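Local coordinates for hypothetical protein PA0115 (Pseudomonas aeruginosa, PDB 1XEB) that is an ElaA-family protein of the GNAT fold that probably transfers an acyl group from acyl-CoA to an amine, its substrate unknown, at residues A[16-28]-A[51-65]. Sequence-based numbering, arbitrary orientation.
Sequences KELYALLQLRTEV and HLMAWRDGQLLAYLR
The hydroxyl of Y63 lies between R25 of the helix and H51 of its own hairpin. R25 NH2 gives it a weak, bent bond (3.4 Å to Y63 OH, 129° at the hydrogen). The bond to H51 is much shorter, 2.6 Å from ND1 to Y63 OH, and either atom could be the donor. Y63 OH lies at the edge of the R25 guanidinium, near its plane. R25 CD lies 3.4 Å from Y63 CE2; the chain then bends at chi3 (44°), which turns the guanidinium toward the hydroxyl. R25 NH1 lies 4.0 Å from R65 NH1. The two arginines gather round acidic residues, R25 salt-bridged to E39 and D44, R65 to D41.

Helix 15-32 packs here on the hairpin of strands 50-56 and 59-67, joined by a type I' turn, within the mixed sheet of the GNAT fold. A62 and L64 point away from this helix and meet helix 92-108, which L52 also touches. The hairpin has a classic bulge, where L61 and A62 both face A54.

L21 and L24 carry most of the apolar packing on the helix side. L21 CB sits 3.8 Å from Y63 CE1. L21 CD1 packs by Y63 OH and CD2 by H51 ND1, both as van der Waals contacts. L24 CD2 lies 4.0 Å from L60 CD1 and near Y63 CB. L60 CD1 presses on the helix backbone, 3.6 Å from L21 CA. Toward the turn, A20 CB meets W55 CH2 at 3.8 Å. E17 CG touches the same indole, while its carboxylate pairs with K8.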
ATOM      1  N   LYS A  16     -14.930  -1.674 -12.338  1.00 27.95           N
ATOM      2  CA  LYS A  16     -14.024  -0.656 -12.879  1.00 31.32           C
ATOM      3  C   LYS A  16     -12.826  -0.394 -11.962  1.00 30.06           C
ATOM      4  O   LYS A  16     -11.683  -0.408 -12.410  1.00 28.82           O
ATOM      5  CB  LYS A  16     -14.784   0.655 -13.118  1.00 33.73           C
ATOM      6  CG  LYS A  16     -15.918   0.532 -14.148  1.00 39.07           C
ATOM      7  CD  LYS A  16     -17.261   1.088 -13.636  1.00 38.81           C
ATOM      8  CE  LYS A  16     -17.861   0.232 -12.498  1.00 39.37           C
ATOM      9  NZ  LYS A  16     -18.079  -1.213 -12.875  1.00 33.93           N
ATOM     10  N   GLU A  17     -13.112  -0.149 -10.682  1.00 29.49           N
ATOM     11  CA  GLU A  17     -12.108   0.121  -9.652  1.00 29.04           C
ATOM     12  C   GLU A  17     -11.073  -1.002  -9.480  1.00 29.31           C
ATOM     13  O   GLU A  17      -9.864  -0.750  -9.498  1.00 28.90           O
ATOM     14  CB  GLU A  17     -12.815   0.379  -8.309  1.00 30.37           C
ATOM     15  CG  GLU A  17     -13.472   1.751  -8.197  1.00 31.91           C
ATOM     16  CD  GLU A  17     -14.441   1.874  -7.022  1.00 35.70           C
ATOM     17  OE1 GLU A  17     -14.805   3.021  -6.665  1.00 35.29           O
ATOM     18  OE2 GLU A  17     -14.856   0.833  -6.466  1.00 37.72           O
ATOM     19  N   LEU A  18     -11.554  -2.234  -9.317  1.00 27.38           N
ATOM     20  CA  LEU A  18     -10.686  -3.403  -9.137  1.00 27.02           C
ATOM     21  C   LEU A  18      -9.729  -3.476 -10.319  1.00 27.66           C
ATOM     22  O   LEU A  18      -8.511  -3.663 -10.182  1.00 27.21           O
ATOM     23  CB  LEU A  18     -11.537  -4.685  -9.088  1.00 25.60           C
ATOM     24  CG  LEU A  18     -11.005  -5.938  -8.371  1.00 27.19           C
ATOM     25  CD1 LEU A  18     -11.485  -7.193  -9.114  1.00 23.22           C
ATOM     26  CD2 LEU A  18      -9.474  -5.913  -8.295  1.00 23.76           C
ATOM     27  N   TYR A  19     -10.307  -3.329 -11.500  1.00 28.94           N
ATOM     28  CA  TYR A  19      -9.535  -3.375 -12.718  1.00 27.55           C
ATOM     29  C   TYR A  19      -8.498  -2.257 -12.660  1.00 28.31           C
ATOM     30  O   TYR A  19      -7.303  -2.490 -12.846  1.00 30.10           O
ATOM     31  CB  TYR A  19     -10.484  -3.211 -13.904  1.00 28.71           C
ATOM     32  CG  TYR A  19      -9.886  -3.621 -15.217  1.00 28.97           C
ATOM     33  CD1 TYR A  19      -9.285  -2.683 -16.050  1.00 28.88           C
ATOM     34  CD2 TYR A  19      -9.841  -4.962 -15.588  1.00 28.20           C
ATOM     35  CE1 TYR A  19      -8.647  -3.068 -17.221  1.00 29.61           C
ATOM     36  CE2 TYR A  19      -9.206  -5.357 -16.743  1.00 29.22           C
ATOM     37  CZ  TYR A  19      -8.609  -4.406 -17.561  1.00 28.96           C
ATOM     38  OH  TYR A  19      -7.970  -4.794 -18.711  1.00 26.14           O
ATOM     39  N   ALA A  20      -8.952  -1.045 -12.355  1.00 27.98           N
ATOM     40  CA  ALA A  20      -8.061   0.115 -12.293  1.00 26.37           C
ATOM     41  C   ALA A  20      -6.893  -0.061 -11.344  1.00 25.33           C
ATOM     42  O   ALA A  20      -5.745   0.169 -11.720  1.00 25.72           O
ATOM     43  CB  ALA A  20      -8.844   1.368 -11.916  1.00 24.78           C
ATOM     44  N   LEU A  21      -7.179  -0.477 -10.115  1.00 24.42           N
ATOM     45  CA  LEU A  21      -6.117  -0.647  -9.135  1.00 23.77           C
ATOM     46  C   LEU A  21      -5.156  -1.789  -9.514  1.00 25.22           C
ATOM     47  O   LEU A  21      -3.970  -1.723  -9.212  1.00 25.11           O
ATOM     48  CB  LEU A  21      -6.710  -0.858  -7.730  1.00 22.43           C
ATOM     49  CG  LEU A  21      -7.322  -2.212  -7.337  1.00 22.00           C
ATOM     50  CD1 LEU A  21      -6.252  -3.133  -6.768  1.00 18.01           C
ATOM     51  CD2 LEU A  21      -8.398  -1.981  -6.293  1.00 22.42           C
ATOM     52  N   LEU A  22      -5.645  -2.830 -10.181  1.00 25.84           N
ATOM     53  CA  LEU A  22      -4.736  -3.903 -10.561  1.00 25.15           C
ATOM     54  C   LEU A  22      -3.909  -3.439 -11.754  1.00 26.79           C
ATOM     55  O   LEU A  22      -2.744  -3.818 -11.932  1.00 26.14           O
ATOM     56  CB  LEU A  22      -5.500  -5.179 -10.909  1.00 24.67           C
ATOM     57  CG  LEU A  22      -6.101  -5.938  -9.718  1.00 25.75           C
ATOM     58  CD1 LEU A  22      -6.870  -7.177 -10.222  1.00 24.33           C
ATOM     59  CD2 LEU A  22      -4.978  -6.346  -8.754  1.00 23.71           C
ATOM     60  N   GLN A  23      -4.508  -2.593 -12.574  1.00 27.29           N
ATOM     61  CA  GLN A  23      -3.794  -2.104 -13.734  1.00 26.75           C
ATOM     62  C   GLN A  23      -2.671  -1.142 -13.346  1.00 26.73           C
ATOM     63  O   GLN A  23      -1.610  -1.125 -13.982  1.00 26.09           O
ATOM     64  CB  GLN A  23      -4.765  -1.416 -14.666  1.00 29.13           C
ATOM     65  CG  GLN A  23      -4.182  -1.180 -16.021  1.00 34.01           C
ATOM     66  CD  GLN A  23      -4.275   0.257 -16.397  1.00 37.00           C
ATOM     67  OE1 GLN A  23      -3.255   0.941 -16.545  1.00 37.07           O
ATOM     68  NE2 GLN A  23      -5.510   0.745 -16.542  1.00 36.19           N
ATOM     69  N   LEU A  24      -2.900  -0.339 -12.306  1.00 25.61           N
ATOM     70  CA  LEU A  24      -1.878   0.610 -11.863  1.00 24.84           C
ATOM     71  C   LEU A  24      -0.734  -0.162 -11.205  1.00 24.64           C
ATOM     72  O   LEU A  24       0.454   0.103 -11.443  1.00 24.17           O
ATOM     73  CB  LEU A  24      -2.474   1.605 -10.865  1.00 23.56           C
ATOM     74  CG  LEU A  24      -1.478   2.593 -10.238  1.00 25.13           C
ATOM     75  CD1 LEU A  24      -0.744   3.366 -11.323  1.00 24.43           C
ATOM     76  CD2 LEU A  24      -2.224   3.542  -9.314  1.00 23.24           C
ATOM     77  N   ARG A  25      -1.109  -1.143 -10.393  1.00 24.21           N
ATOM     78  CA  ARG A  25      -0.137  -1.965  -9.682  1.00 21.14           C
ATOM     79  C   ARG A  25       0.764  -2.740 -10.634  1.00 19.63           C
ATOM     80  O   ARG A  25       1.982  -2.855 -10.412  1.00 18.56           O
ATOM     81  CB  ARG A  25      -0.874  -2.909  -8.726  1.00 17.15           C
ATOM     82  CG  ARG A  25      -1.232  -2.251  -7.405  1.00 16.01           C
ATOM     83  CD  ARG A  25      -2.267  -3.041  -6.623  1.00 18.83           C
ATOM     84  NE  ARG A  25      -2.006  -4.482  -6.603  1.00 19.43           N
ATOM     85  CZ  ARG A  25      -2.769  -5.340  -5.947  1.00 20.60           C
ATOM     86  NH1 ARG A  25      -2.497  -6.646  -5.968  1.00 20.62           N
ATOM     87  NH2 ARG A  25      -3.804  -4.878  -5.256  1.00 17.62           N
ATOM     88  N   THR A  26       0.169  -3.249 -11.705  1.00 18.15           N
ATOM     89  CA  THR A  26       0.914  -4.017 -12.686  1.00 19.96           C
ATOM     90  C   THR A  26       1.848  -3.101 -13.455  1.00 21.37           C
ATOM     91  O   THR A  26       3.015  -3.439 -13.721  1.00 21.63           O
ATOM     92  CB  THR A  26      -0.029  -4.700 -13.693  1.00 20.70           C
ATOM     93  OG1 THR A  26      -0.879  -5.623 -13.010  1.00 20.86           O
ATOM     94  CG2 THR A  26       0.770  -5.439 -14.733  1.00 22.42           C
ATOM     95  N   GLU A  27       1.328  -1.932 -13.811  1.00 22.42           N
ATOM     96  CA  GLU A  27       2.112  -0.973 -14.566  1.00 22.39           C
ATOM     97  C   GLU A  27       3.392  -0.598 -13.837  1.00 22.73           C
ATOM     98  O   GLU A  27       4.449  -0.505 -14.448  1.00 22.62           O
ATOM     99  CB  GLU A  27       1.277   0.270 -14.838  1.00 23.67           C
ATOM    100  CG  GLU A  27       2.028   1.406 -15.518  1.00 23.60           C
ATOM    101  CD  GLU A  27       1.116   2.585 -15.784  1.00 26.48           C
ATOM    102  OE1 GLU A  27       0.351   2.527 -16.777  1.00 27.76           O
ATOM    103  OE2 GLU A  27       1.146   3.554 -14.985  1.00 28.10           O
ATOM    104  N   VAL A  28       3.299  -0.391 -12.525  1.00 24.05           N
ATOM    105  CA  VAL A  28       4.469  -0.019 -11.745  1.00 23.03           C
ATOM    106  C   VAL A  28       5.314  -1.179 -11.220  1.00 23.60           C
ATOM    107  O   VAL A  28       6.501  -1.227 -11.494  1.00 26.15           O
ATOM    108  CB  VAL A  28       4.072   0.899 -10.583  1.00 23.64           C
ATOM    109  CG1 VAL A  28       5.287   1.248  -9.733  1.00 18.62           C
ATOM    110  CG2 VAL A  28       3.453   2.175 -11.156  1.00 25.61           C
ATOM    111  N   HIS A  51      -8.965  -0.797   0.306  1.00 23.67           N
ATOM    112  CA  HIS A  51      -8.246  -0.232  -0.822  1.00 23.23           C
ATOM    113  C   HIS A  51      -8.363   1.297  -0.833  1.00 25.22           C
ATOM    114  O   HIS A  51      -9.455   1.856  -1.010  1.00 27.16           O
ATOM    115  CB  HIS A  51      -8.792  -0.833  -2.122  1.00 22.62           C
ATOM    116  CG  HIS A  51      -8.709  -2.330  -2.167  1.00 22.15           C
ATOM    117  ND1 HIS A  51      -7.652  -3.004  -2.745  1.00 20.69           N
ATOM    118  CD2 HIS A  51      -9.521  -3.283  -1.642  1.00 19.85           C
ATOM    119  CE1 HIS A  51      -7.815  -4.304  -2.568  1.00 20.75           C
ATOM    120  NE2 HIS A  51      -8.940  -4.498  -1.901  1.00 19.63           N
ATOM    121  N   LEU A  52      -7.230   1.966  -0.628  1.00 23.84           N
ATOM    122  CA  LEU A  52      -7.181   3.416  -0.621  1.00 24.70           C
ATOM    123  C   LEU A  52      -6.855   3.877  -2.030  1.00 25.80           C
ATOM    124  O   LEU A  52      -5.874   3.442  -2.627  1.00 25.85           O
ATOM    125  CB  LEU A  52      -6.112   3.913   0.353  1.00 24.43           C
ATOM    126  CG  LEU A  52      -5.994   5.436   0.409  1.00 24.16           C
ATOM    127  CD1 LEU A  52      -7.229   6.005   1.083  1.00 22.27           C
ATOM    128  CD2 LEU A  52      -4.735   5.838   1.155  1.00 25.78           C
HETATM  129  N   MSE A  53      -7.684   4.758  -2.564  1.00 27.80           N
HETATM  130  CA  MSE A  53      -7.496   5.238  -3.923  1.00 29.05           C
HETATM  131  C   MSE A  53      -7.641   6.755  -4.038  1.00 27.85           C
HETATM  132  O   MSE A  53      -8.456   7.368  -3.354  1.00 27.32           O
HETATM  133  CB  MSE A  53      -8.517   4.570  -4.851  1.00 30.63           C
HETATM  134  CG  MSE A  53      -8.468   3.052  -4.881  1.00 36.05           C
HETATM  135 SE   MSE A  53     -10.045   2.239  -5.728  1.00 42.83          SE
HETATM  136  CE  MSE A  53      -9.514   2.420  -7.556  1.00 41.62           C
ATOM    137  N   ALA A  54      -6.827   7.345  -4.904  1.00 28.78           N
ATOM    138  CA  ALA A  54      -6.868   8.775  -5.171  1.00 30.47           C
ATOM    139  C   ALA A  54      -7.102   8.888  -6.677  1.00 31.15           C
ATOM    140  O   ALA A  54      -6.300   8.402  -7.482  1.00 28.98           O
ATOM    141  CB  ALA A  54      -5.557   9.434  -4.774  1.00 27.13           C
ATOM    142  N   TRP A  55      -8.222   9.511  -7.040  1.00 33.60           N
ATOM    143  CA  TRP A  55      -8.608   9.692  -8.439  1.00 36.84           C
ATOM    144  C   TRP A  55      -8.571  11.141  -8.944  1.00 39.76           C
ATOM    145  O   TRP A  55      -8.707  12.088  -8.168  1.00 40.88           O
ATOM    146  CB  TRP A  55     -10.018   9.160  -8.646  1.00 33.80           C
ATOM    147  CG  TRP A  55     -10.152   7.693  -8.533  1.00 32.46           C
ATOM    148  CD1 TRP A  55     -10.182   6.955  -7.391  1.00 31.97           C
ATOM    149  CD2 TRP A  55     -10.348   6.775  -9.614  1.00 32.82           C
ATOM    150  NE1 TRP A  55     -10.394   5.629  -7.691  1.00 32.88           N
ATOM    151  CE2 TRP A  55     -10.498   5.493  -9.051  1.00 32.92           C
ATOM    152  CE3 TRP A  55     -10.413   6.915 -11.006  1.00 32.09           C
ATOM    153  CZ2 TRP A  55     -10.711   4.356  -9.833  1.00 34.40           C
ATOM    154  CZ3 TRP A  55     -10.624   5.782 -11.782  1.00 31.58           C
ATOM    155  CH2 TRP A  55     -10.771   4.523 -11.197  1.00 31.33           C
ATOM    156  N   ARG A  56      -8.395  11.297 -10.256  1.00 43.04           N
ATOM    157  CA  ARG A  56      -8.390  12.607 -10.902  1.00 44.90           C
ATOM    158  C   ARG A  56      -8.752  12.431 -12.372  1.00 46.49           C
ATOM    159  O   ARG A  56      -8.002  11.818 -13.141  1.00 46.26           O
ATOM    160  CB  ARG A  56      -7.023  13.284 -10.804  1.00 48.21           C
ATOM    161  CG  ARG A  56      -7.050  14.788 -11.134  1.00 51.14           C
ATOM    162  CD  ARG A  56      -5.661  15.334 -11.457  1.00 54.12           C
ATOM    163  NE  ARG A  56      -5.134  14.787 -12.712  1.00 58.15           N
ATOM    164  CZ  ARG A  56      -3.866  14.887 -13.112  1.00 58.70           C
ATOM    165  NH1 ARG A  56      -3.487  14.356 -14.268  1.00 58.97           N
ATOM    166  NH2 ARG A  56      -2.973  15.510 -12.356  1.00 60.49           N
ATOM    167  N   ASP A  57      -9.915  12.956 -12.751  1.00 47.04           N
ATOM    168  CA  ASP A  57     -10.390  12.895 -14.131  1.00 47.55           C
ATOM    169  C   ASP A  57     -10.399  11.485 -14.726  1.00 45.67           C
ATOM    170  O   ASP A  57      -9.812  11.251 -15.780  1.00 45.69           O
ATOM    171  CB  ASP A  57      -9.538  13.823 -15.020  1.00 51.39           C
ATOM    172  CG  ASP A  57      -9.604  15.293 -14.583  1.00 55.66           C
ATOM    173  OD1 ASP A  57     -10.729  15.831 -14.448  1.00 58.33           O
ATOM    174  OD2 ASP A  57      -8.532  15.916 -14.381  1.00 57.03           O
ATOM    175  N   GLY A  58     -11.058  10.552 -14.048  1.00 43.31           N
ATOM    176  CA  GLY A  58     -11.130   9.190 -14.557  1.00 42.08           C
ATOM    177  C   GLY A  58      -9.877   8.334 -14.418  1.00 39.62           C
ATOM    178  O   GLY A  58      -9.908   7.135 -14.699  1.00 39.35           O
ATOM    179  N   GLN A  59      -8.776   8.936 -13.976  1.00 37.90           N
ATOM    180  CA  GLN A  59      -7.513   8.206 -13.802  1.00 36.27           C
ATOM    181  C   GLN A  59      -7.178   7.941 -12.323  1.00 35.22           C
ATOM    182  O   GLN A  59      -7.354   8.817 -11.468  1.00 33.78           O
ATOM    183  CB  GLN A  59      -6.366   9.007 -14.428  1.00 37.29           C
ATOM    184  CG  GLN A  59      -6.505   9.240 -15.927  1.00 41.16           C
ATOM    185  CD  GLN A  59      -6.452   7.935 -16.693  1.00 43.19           C
ATOM    186  OE1 GLN A  59      -5.398   7.260 -16.737  1.00 46.20           O
ATOM    187  NE2 GLN A  59      -7.579   7.551 -17.297  1.00 43.64           N
ATOM    188  N   LEU A  60      -6.690   6.733 -12.037  1.00 34.29           N
ATOM    189  CA  LEU A  60      -6.280   6.364 -10.682  1.00 32.75           C
ATOM    190  C   LEU A  60      -4.804   6.772 -10.605  1.00 31.17           C
ATOM    191  O   LEU A  60      -3.963   6.202 -11.296  1.00 30.94           O
ATOM    192  CB  LEU A  60      -6.404   4.851 -10.468  1.00 33.31           C
ATOM    193  CG  LEU A  60      -6.690   4.361  -9.046  1.00 35.02           C
ATOM    194  CD1 LEU A  60      -6.161   2.937  -8.863  1.00 33.67           C
ATOM    195  CD2 LEU A  60      -6.035   5.287  -8.063  1.00 37.27           C
ATOM    196  N   LEU A  61      -4.483   7.756  -9.776  1.00 30.29           N
ATOM    197  CA  LEU A  61      -3.100   8.216  -9.698  1.00 30.02           C
ATOM    198  C   LEU A  61      -2.283   7.675  -8.528  1.00 30.75           C
ATOM    199  O   LEU A  61      -1.050   7.644  -8.582  1.00 31.26           O
ATOM    200  CB  LEU A  61      -3.064   9.743  -9.687  1.00 27.67           C
ATOM    201  CG  LEU A  61      -3.719  10.483 -10.861  1.00 28.84           C
ATOM    202  CD1 LEU A  61      -3.384  11.968 -10.730  1.00 27.65           C
ATOM    203  CD2 LEU A  61      -3.230   9.943 -12.206  1.00 24.72           C
ATOM    204  N   ALA A  62      -2.963   7.249  -7.470  1.00 29.39           N
ATOM    205  CA  ALA A  62      -2.265   6.719  -6.313  1.00 28.56           C
ATOM    206  C   ALA A  62      -3.120   5.662  -5.660  1.00 27.96           C
ATOM    207  O   ALA A  62      -4.358   5.766  -5.650  1.00 27.13           O
ATOM    208  CB  ALA A  62      -1.954   7.830  -5.310  1.00 26.36           C
ATOM    209  N   TYR A  63      -2.444   4.663  -5.096  1.00 25.20           N
ATOM    210  CA  TYR A  63      -3.108   3.556  -4.442  1.00 23.91           C
ATOM    211  C   TYR A  63      -2.250   2.901  -3.372  1.00 22.89           C
ATOM    212  O   TYR A  63      -1.025   2.978  -3.398  1.00 20.48           O
ATOM    213  CB  TYR A  63      -3.454   2.502  -5.495  1.00 25.38           C
ATOM    214  CG  TYR A  63      -3.913   1.176  -4.934  1.00 25.23           C
ATOM    215  CD1 TYR A  63      -5.263   0.929  -4.694  1.00 24.17           C
ATOM    216  CD2 TYR A  63      -2.996   0.183  -4.619  1.00 23.38           C
ATOM    217  CE1 TYR A  63      -5.685  -0.282  -4.153  1.00 25.80           C
ATOM    218  CE2 TYR A  63      -3.406  -1.025  -4.071  1.00 26.10           C
ATOM    219  CZ  TYR A  63      -4.751  -1.257  -3.843  1.00 26.55           C
ATOM    220  OH  TYR A  63      -5.166  -2.470  -3.328  1.00 28.48           O
ATOM    221  N   LEU A  64      -2.921   2.287  -2.410  1.00 21.76           N
ATOM    222  CA  LEU A  64      -2.260   1.506  -1.384  1.00 24.06           C
ATOM    223  C   LEU A  64      -3.312   0.557  -0.797  1.00 24.74           C
ATOM    224  O   LEU A  64      -4.515   0.861  -0.753  1.00 23.27           O
ATOM    225  CB  LEU A  64      -1.589   2.375  -0.303  1.00 23.81           C
ATOM    226  CG  LEU A  64      -2.310   2.997   0.888  1.00 27.39           C
ATOM    227  CD1 LEU A  64      -2.906   1.921   1.805  1.00 26.57           C
ATOM    228  CD2 LEU A  64      -1.294   3.838   1.649  1.00 27.92           C
ATOM    229  N   ARG A  65      -2.843  -0.609  -0.381  1.00 24.22           N
ATOM    230  CA  ARG A  65      -3.706  -1.632   0.171  1.00 23.10           C
ATOM    231  C   ARG A  65      -3.485  -1.853   1.669  1.00 22.31           C
ATOM    232  O   ARG A  65      -2.351  -1.819   2.166  1.00 19.32           O
ATOM    233  CB  ARG A  65      -3.466  -2.944  -0.581  1.00 22.85           C
ATOM    234  CG  ARG A  65      -4.283  -4.111  -0.072  1.00 23.75           C
ATOM    235  CD  ARG A  65      -4.013  -5.359  -0.890  1.00 22.90           C
ATOM    236  NE  ARG A  65      -2.652  -5.864  -0.716  1.00 18.54           N
ATOM    237  CZ  ARG A  65      -2.192  -6.963  -1.308  1.00 21.13           C
ATOM    238  NH1 ARG A  65      -2.989  -7.665  -2.114  1.00 17.47           N
ATOM    239  NH2 ARG A  65      -0.940  -7.364  -1.094  1.00 18.96           N
TER